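Local coordinates for protein putative glycerophosphodiester phosphodiesterase (Galdieria sulphuraria, PDB 2O55) that is a putative glycerophosphodiester phosphodiesterase, a member of a family built on the TIM-barrel fold, at residues H12-E18 against C242-G248; R45-E51 against I73-L78. One frame throughout, in Å; residues are numbered along the deposited sequence.

Contact 1: residues H12-E18 against C242-G248. With SO4 (sulfate ion), chain B.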
loop_
_atom_site.group_PDB
_atom_site.type_symbol
_atom_site.label_atom_id
_atom_site.label_comp_id
_atom_site.label_asym_id
_atom_site.label_seq_id
_atom_site.Cartn_x
_atom_site.Cartn_y
_atom_site.Cartn_z
ATOM N N HIS A 12 -4.631 1.927 -5.698
ATOM C CA HIS A 12 -4.874 0.814 -4.793
ATOM C C HIS A 12 -4.688 -0.522 -5.510
ATOM O O HIS A 12 -5.428 -0.850 -6.433
ATOM C CB HIS A 12 -6.266 0.902 -4.149
ATOM C CG HIS A 12 -6.393 0.103 -2.879
ATOM N ND1 HIS A 12 -7.543 0.086 -2.115
ATOM C CD2 HIS A 12 -5.504 -0.692 -2.229
ATOM C CE1 HIS A 12 -7.364 -0.693 -1.062
ATOM N NE2 HIS A 12 -6.135 -1.177 -1.108
ATOM N N ARG A 13 -3.679 -1.274 -5.074
ATOM C CA ARG A 13 -3.272 -2.534 -5.697
ATOM C C ARG A 13 -3.015 -2.389 -7.194
ATOM O O ARG A 13 -3.166 -3.341 -7.959
ATOM C CB ARG A 13 -4.287 -3.637 -5.382
ATOM C CG ARG A 13 -4.456 -3.870 -3.900
ATOM C CD ARG A 13 -5.385 -5.009 -3.658
ATOM N NE ARG A 13 -6.050 -4.867 -2.370
ATOM C CZ ARG A 13 -7.154 -5.520 -2.017
ATOM N NH1 ARG A 13 -7.714 -6.351 -2.874
ATOM N NH2 ARG A 13 -7.705 -5.336 -0.817
ATOM N N GLY A 14 -2.612 -1.185 -7.591
ATOM C CA GLY A 14 -2.426 -0.816 -8.990
ATOM C C GLY A 14 -3.590 0.012 -9.518
ATOM O O GLY A 14 -3.963 1.038 -8.942
ATOM N N VAL A 15 -4.168 -0.430 -10.627
ATOM C CA VAL A 15 -5.276 0.279 -11.243
ATOM C C VAL A 15 -6.532 0.044 -10.434
ATOM O O VAL A 15 -7.633 0.384 -10.858
ATOM C CB VAL A 15 -5.533 -0.206 -12.669
ATOM C CG1 VAL A 15 -4.306 0.000 -13.524
ATOM C CG2 VAL A 15 -5.973 -1.670 -12.659
ATOM N N GLY A 16 -6.369 -0.562 -9.269
ATOM C CA GLY A 16 -7.494 -0.757 -8.364
ATOM C C GLY A 16 -8.621 -1.526 -9.014
ATOM O O GLY A 16 -8.374 -2.504 -9.726
ATOM N N LYS A 17 -9.851 -1.062 -8.778
ATOM C CA LYS A 17 -11.065 -1.741 -9.261
ATOM C C LYS A 17 -11.477 -1.324 -10.679
ATOM O O LYS A 17 -12.582 -1.646 -11.118
ATOM C CB LYS A 17 -12.234 -1.569 -8.270
ATOM C CG LYS A 17 -12.204 -2.564 -7.123
ATOM C CD LYS A 17 -13.209 -2.251 -6.041
ATOM C CE LYS A 17 -14.441 -3.088 -6.174
ATOM N NZ LYS A 17 -15.283 -2.902 -4.965
ATOM N N GLU A 18 -10.606 -0.610 -11.394
ATOM C CA GLU A 18 -10.899 -0.292 -12.793
ATOM C C GLU A 18 -10.912 -1.612 -13.588
ATOM O O GLU A 18 -10.376 -2.642 -13.128
ATOM C CB GLU A 18 -9.898 0.717 -13.383
ATOM C CG GLU A 18 -9.687 2.007 -12.571
ATOM C CD GLU A 18 -10.699 3.137 -12.830
ATOM O OE1 GLU A 18 -11.793 2.922 -13.402
ATOM O OE2 GLU A 18 -10.386 4.275 -12.430
ATOM N N CYS A 242 -5.941 6.842 -1.434
ATOM C CA CYS A 242 -5.715 5.514 -1.923
ATOM C C CYS A 242 -7.048 5.046 -2.482
ATOM O O CYS A 242 -7.899 4.522 -1.747
ATOM C CB CYS A 242 -5.196 4.612 -0.807
ATOM S SG CYS A 242 -4.543 3.034 -1.397
ATOM N N SER A 243 -7.204 5.245 -3.793
ATOM C CA SER A 243 -8.467 5.077 -4.519
ATOM C C SER A 243 -8.599 3.736 -5.216
ATOM O O SER A 243 -7.623 3.187 -5.711
ATOM C CB SER A 243 -8.579 6.171 -5.578
ATOM O OG SER A 243 -9.798 6.073 -6.303
ATOM N N ASN A 244 -9.820 3.222 -5.275
ATOM C CA ASN A 244 -10.102 2.011 -6.033
ATOM C C ASN A 244 -10.403 2.361 -7.477
ATOM O O ASN A 244 -10.519 1.479 -8.330
ATOM C CB ASN A 244 -11.271 1.255 -5.423
ATOM C CG ASN A 244 -11.028 0.871 -3.968
ATOM O OD1 ASN A 244 -9.903 0.576 -3.551
ATOM N ND2 ASN A 244 -12.098 0.857 -3.186
ATOM N N TYR A 245 -10.528 3.655 -7.755
ATOM C CA TYR A 245 -10.714 4.130 -9.113
ATOM C C TYR A 245 -9.799 5.308 -9.426
ATOM O O TYR A 245 -10.275 6.428 -9.592
ATOM C CB TYR A 245 -12.176 4.495 -9.328
ATOM C CG TYR A 245 -13.048 3.290 -9.154
ATOM C CD1 TYR A 245 -13.504 2.922 -7.882
ATOM C CD2 TYR A 245 -13.384 2.482 -10.262
ATOM C CE1 TYR A 245 -14.285 1.800 -7.717
ATOM C CE2 TYR A 245 -14.167 1.361 -10.112
ATOM C CZ TYR A 245 -14.615 1.020 -8.833
ATOM O OH TYR A 245 -15.380 -0.111 -8.655
ATOM N N PRO A 246 -8.481 5.057 -9.524
ATOM C CA PRO A 246 -7.519 6.149 -9.772
ATOM C C PRO A 246 -7.793 6.973 -11.059
ATOM O O PRO A 246 -7.640 8.214 -11.058
ATOM C CB PRO A 246 -6.168 5.419 -9.860
ATOM C CG PRO A 246 -6.491 3.974 -10.044
ATOM C CD PRO A 246 -7.814 3.745 -9.419
ATOM N N PHE A 247 -8.197 6.292 -12.135
ATOM C CA PHE A 247 -8.464 6.956 -13.406
ATOM C C PHE A 247 -9.679 7.886 -13.283
ATOM O O PHE A 247 -9.671 9.005 -13.820
ATOM C CB PHE A 247 -8.587 5.934 -14.549
ATOM C CG PHE A 247 -7.365 5.039 -14.699
ATOM C CD1 PHE A 247 -7.450 3.820 -15.362
ATOM C CD2 PHE A 247 -6.117 5.413 -14.150
ATOM C CE1 PHE A 247 -6.321 3.002 -15.492
ATOM C CE2 PHE A 247 -4.981 4.592 -14.270
ATOM C CZ PHE A 247 -5.090 3.388 -14.934
ATOM N N GLY A 248 -10.697 7.438 -12.542
ATOM C CA GLY A 248 -11.839 8.280 -12.192
ATOM C C GLY A 248 -11.427 9.442 -11.306
ATOM O O GLY A 248 -11.874 10.585 -11.499
HETATM S S SO4 B . -8.206 -3.427 2.108
HETATM O O1 SO4 B . -8.834 -2.347 2.845
HETATM O O2 SO4 B . -9.203 -4.469 1.976
HETATM O O3 SO4 B . -7.900 -2.975 0.768
HETATM O O4 SO4 B . -6.967 -3.905 2.731
#
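At the C-terminal side of the first barrel strand, His12 N donates to Ser243 O (3.2 Å) at the end of the last strand. Cys242 SG sits over one face of the imidazole, 4.1 Å from the ring centroid, while His12 ND1 donates to Asn244 OD1 (2.8 Å); Asn244 ND2 in turn donates to the backbone O of Phe223 and of Pro220, so the amide is held from both ends. This bond fixes the ring with His12 CE1 3.0 Å from sulfate O3. Arg13 reaches the same oxygen, NH2 to O3 2.9 Å, and Trp218 and His56 also hydrogen-bond the anion. The sulfate thus occupies the C-terminal mouth of the barrel, where TIM-barrel proteins generally place their active sites. Val15 CG1 packs on Phe247 CZ (3.8 Å) and opens a type II' turn closed by Glu18 N to Val15 O (3.2 Å). Gly16, with positive phi, passes so near the other segment that a CB would clash with Asn244 O. That carbonyl accepts a hydrogen bond from Lys17 N (2.7 Å). Asp224 is shared as partner by the lysine ammonium and the Tyr245 hydroxyl. Finally, Glu18 OE2 accepts from Gly248 N (3.2 Å) and weakly from Phe247 N (3.0 Å), placing a carboxylate at the start of a helix. The loop after strand 8-12 thus lies along the junction where strand 240-243 passes into helix 246-253, while Val15 also touches helix 26-34.

Contact 2: residues R45-E51 against I73-L78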
loop_
_atom_site.group_PDB
_atom_site.type_symbol
_atom_site.label_atom_id
_atom_site.label_comp_id
_atom_site.label_asym_id
_atom_site.label_seq_id
_atom_site.Cartn_x
_atom_site.Cartn_y
_atom_site.Cartn_z
ATOM N N ARG A 45 3.692 -9.987 1.041
ATOM C CA ARG A 45 3.699 -11.205 1.859
ATOM C C ARG A 45 4.911 -12.041 1.474
ATOM O O ARG A 45 5.483 -11.864 0.387
ATOM C CB ARG A 45 2.407 -12.032 1.704
ATOM C CG ARG A 45 1.104 -11.229 1.673
ATOM C CD ARG A 45 -0.123 -12.094 1.567
ATOM N NE ARG A 45 -0.709 -12.305 2.879
ATOM C CZ ARG A 45 -1.836 -11.739 3.305
ATOM N NH1 ARG A 45 -2.528 -10.935 2.510
ATOM N NH2 ARG A 45 -2.283 -11.985 4.533
ATOM N N VAL A 46 5.295 -12.958 2.357
ATOM C CA VAL A 46 6.464 -13.813 2.135
ATOM C C VAL A 46 6.057 -15.256 1.856
ATOM O O VAL A 46 5.309 -15.850 2.635
ATOM C CB VAL A 46 7.421 -13.766 3.346
ATOM C CG1 VAL A 46 8.443 -14.932 3.304
ATOM C CG2 VAL A 46 8.111 -12.406 3.425
ATOM N N CYS A 47 6.566 -15.806 0.754
ATOM C CA CYS A 47 6.250 -17.179 0.333
ATOM C C CYS A 47 7.221 -18.205 0.890
ATOM O O CYS A 47 8.262 -17.847 1.426
ATOM C CB CYS A 47 6.245 -17.277 -1.181
ATOM S SG CYS A 47 7.883 -17.046 -1.925
ATOM N N LYS A 48 6.875 -19.481 0.739
ATOM C CA LYS A 48 7.593 -20.584 1.388
ATOM C C LYS A 48 9.122 -20.492 1.278
ATOM O O LYS A 48 9.817 -20.711 2.274
ATOM C CB LYS A 48 7.086 -21.942 0.870
ATOM C CG LYS A 48 7.549 -23.206 1.652
ATOM C CD LYS A 48 7.100 -23.220 3.137
ATOM C CE LYS A 48 7.094 -24.638 3.735
ATOM N NZ LYS A 48 5.725 -25.246 3.779
ATOM N N THR A 49 9.631 -20.144 0.092
ATOM C CA THR A 49 11.082 -20.206 -0.190
ATOM C C THR A 49 11.874 -18.947 0.194
ATOM O O THR A 49 13.056 -18.822 -0.126
ATOM C CB THR A 49 11.388 -20.639 -1.671
ATOM O OG1 THR A 49 10.346 -20.177 -2.547
ATOM C CG2 THR A 49 11.534 -22.180 -1.777
ATOM N N GLY A 50 11.213 -18.018 0.874
ATOM C CA GLY A 50 11.869 -16.811 1.382
ATOM C C GLY A 50 11.492 -15.459 0.780
ATOM O O GLY A 50 11.500 -14.443 1.479
ATOM N N GLU A 51 11.170 -15.431 -0.509
ATOM C CA GLU A 51 11.082 -14.166 -1.219
ATOM C C GLU A 51 9.763 -13.436 -1.010
ATOM O O GLU A 51 8.739 -14.036 -0.655
ATOM C CB GLU A 51 11.449 -14.312 -2.707
ATOM C CG GLU A 51 10.902 -15.536 -3.405
ATOM C CD GLU A 51 11.658 -16.848 -3.077
ATOM O OE1 GLU A 51 12.784 -17.061 -3.577
ATOM O OE2 GLU A 51 11.104 -17.689 -2.339
ATOM N N ILE A 73 -0.000 -17.864 1.250
ATOM C CA ILE A 73 1.237 -17.644 0.480
ATOM C C ILE A 73 2.454 -18.310 1.107
ATOM O O ILE A 73 3.269 -18.904 0.396
ATOM C CB ILE A 73 1.501 -16.144 0.218
ATOM C CG1 ILE A 73 0.761 -15.706 -1.034
ATOM C CG2 ILE A 73 2.982 -15.840 0.029
ATOM C CD1 ILE A 73 -0.687 -15.441 -0.791
ATOM N N GLY A 74 2.551 -18.226 2.437
ATOM C CA GLY A 74 3.632 -18.848 3.202
ATOM C C GLY A 74 3.741 -20.340 2.970
ATOM O O GLY A 74 4.681 -20.972 3.430
ATOM N N ASP A 75 2.770 -20.898 2.254
ATOM C CA ASP A 75 2.746 -22.324 1.929
ATOM C C ASP A 75 3.495 -22.651 0.639
ATOM O O ASP A 75 3.896 -23.804 0.436
ATOM C CB ASP A 75 1.305 -22.836 1.752
ATOM C CG ASP A 75 0.475 -22.756 3.017
ATOM O OD1 ASP A 75 1.028 -22.933 4.121
ATOM O OD2 ASP A 75 -0.748 -22.531 2.895
ATOM N N LEU A 76 3.668 -21.660 -0.239
ATOM C CA LEU A 76 4.063 -21.956 -1.621
ATOM C C LEU A 76 5.427 -21.407 -2.026
ATOM O O LEU A 76 5.834 -20.322 -1.587
ATOM C CB LEU A 76 2.981 -21.493 -2.614
ATOM C CG LEU A 76 1.522 -21.929 -2.411
ATOM C CD1 LEU A 76 0.603 -21.289 -3.443
ATOM C CD2 LEU A 76 1.382 -23.443 -2.431
ATOM N N SER A 77 6.125 -22.173 -2.866
ATOM C CA SER A 77 7.392 -21.738 -3.446
ATOM C C SER A 77 7.128 -20.570 -4.380
ATOM O O SER A 77 5.983 -20.324 -4.773
ATOM C CB SER A 77 8.055 -22.873 -4.234
ATOM O OG SER A 77 7.636 -22.877 -5.592
ATOM N N LEU A 78 8.196 -19.872 -4.750
ATOM C CA LEU A 78 8.105 -18.796 -5.736
ATOM C C LEU A 78 7.622 -19.294 -7.111
ATOM O O LEU A 78 6.779 -18.648 -7.755
ATOM C CB LEU A 78 9.440 -18.044 -5.869
ATOM C CG LEU A 78 9.443 -16.802 -6.779
ATOM C CD1 LEU A 78 8.443 -15.766 -6.276
ATOM C CD2 LEU A 78 10.843 -16.196 -6.953
#
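Strands 39-46 and 52-54 form an antiparallel β-hairpin whose tip, a type I turn from Cys47 to Gly50 with the glycine in the G1-bulge position, rests on the loop leading into helix 78-81. The pairing of Cys47 N with Glu51 O (3.1 Å) closes the hairpin end. Lys48 buries the most surface: its backbone N donates to Leu76 O (2.7 Å), and its CD lies 3.3 Å from Gly74 O, so the aliphatic part of the chain lies along the 3-10 turn at 73-75. Ile73 supplies the apolar side. Its CG2 packs on Cys47 CB (3.8 Å), its CD1 approaches Arg45 CD (4.1 Å), and Phe55 and Ile63 also touch it. The Ile73 carbonyl O holds the turn by accepting from Leu76 N (2.9 Å) and receives a CA-H...O contact from Cys47 CA (3.4 Å). Leu78, the first residue of the helix, follows Ser77 at the N-cap and sets its CD2 against Glu51 CG (3.6 Å), its side chain also touching Val53. Its amide is satisfied from across the contact: Leu78 N donates to Thr49 OG1 at 3.1 Å, while that hydroxyl donates to Glu51 OE2 at 2.6 Å.

In the fold
Both contacts reach the same sheet, but at different depths. Contact 1 is largely buried, about 12 Å from the chain centre to its own centre, and joins the first and last strands where the barrel closes. Contact 2, about 19 Å out, is partly exposed and fastens a hairpin appended to the second barrel strand, 39-46. Their centres lie 26 Å apart and they do not touch, although the Arg45 side chain of contact 2 comes within about 5 Å of a sulfate. Contact 1 mixes backbone hydrogen bonds with an imidazole-amide bond and a carboxylate, whereas contact 2 has no charged group in its cross-segment hydrogen bonds. Each contact satisfies a helix-start amide with a side-chain oxygen, from Glu18 and Thr49 respectively.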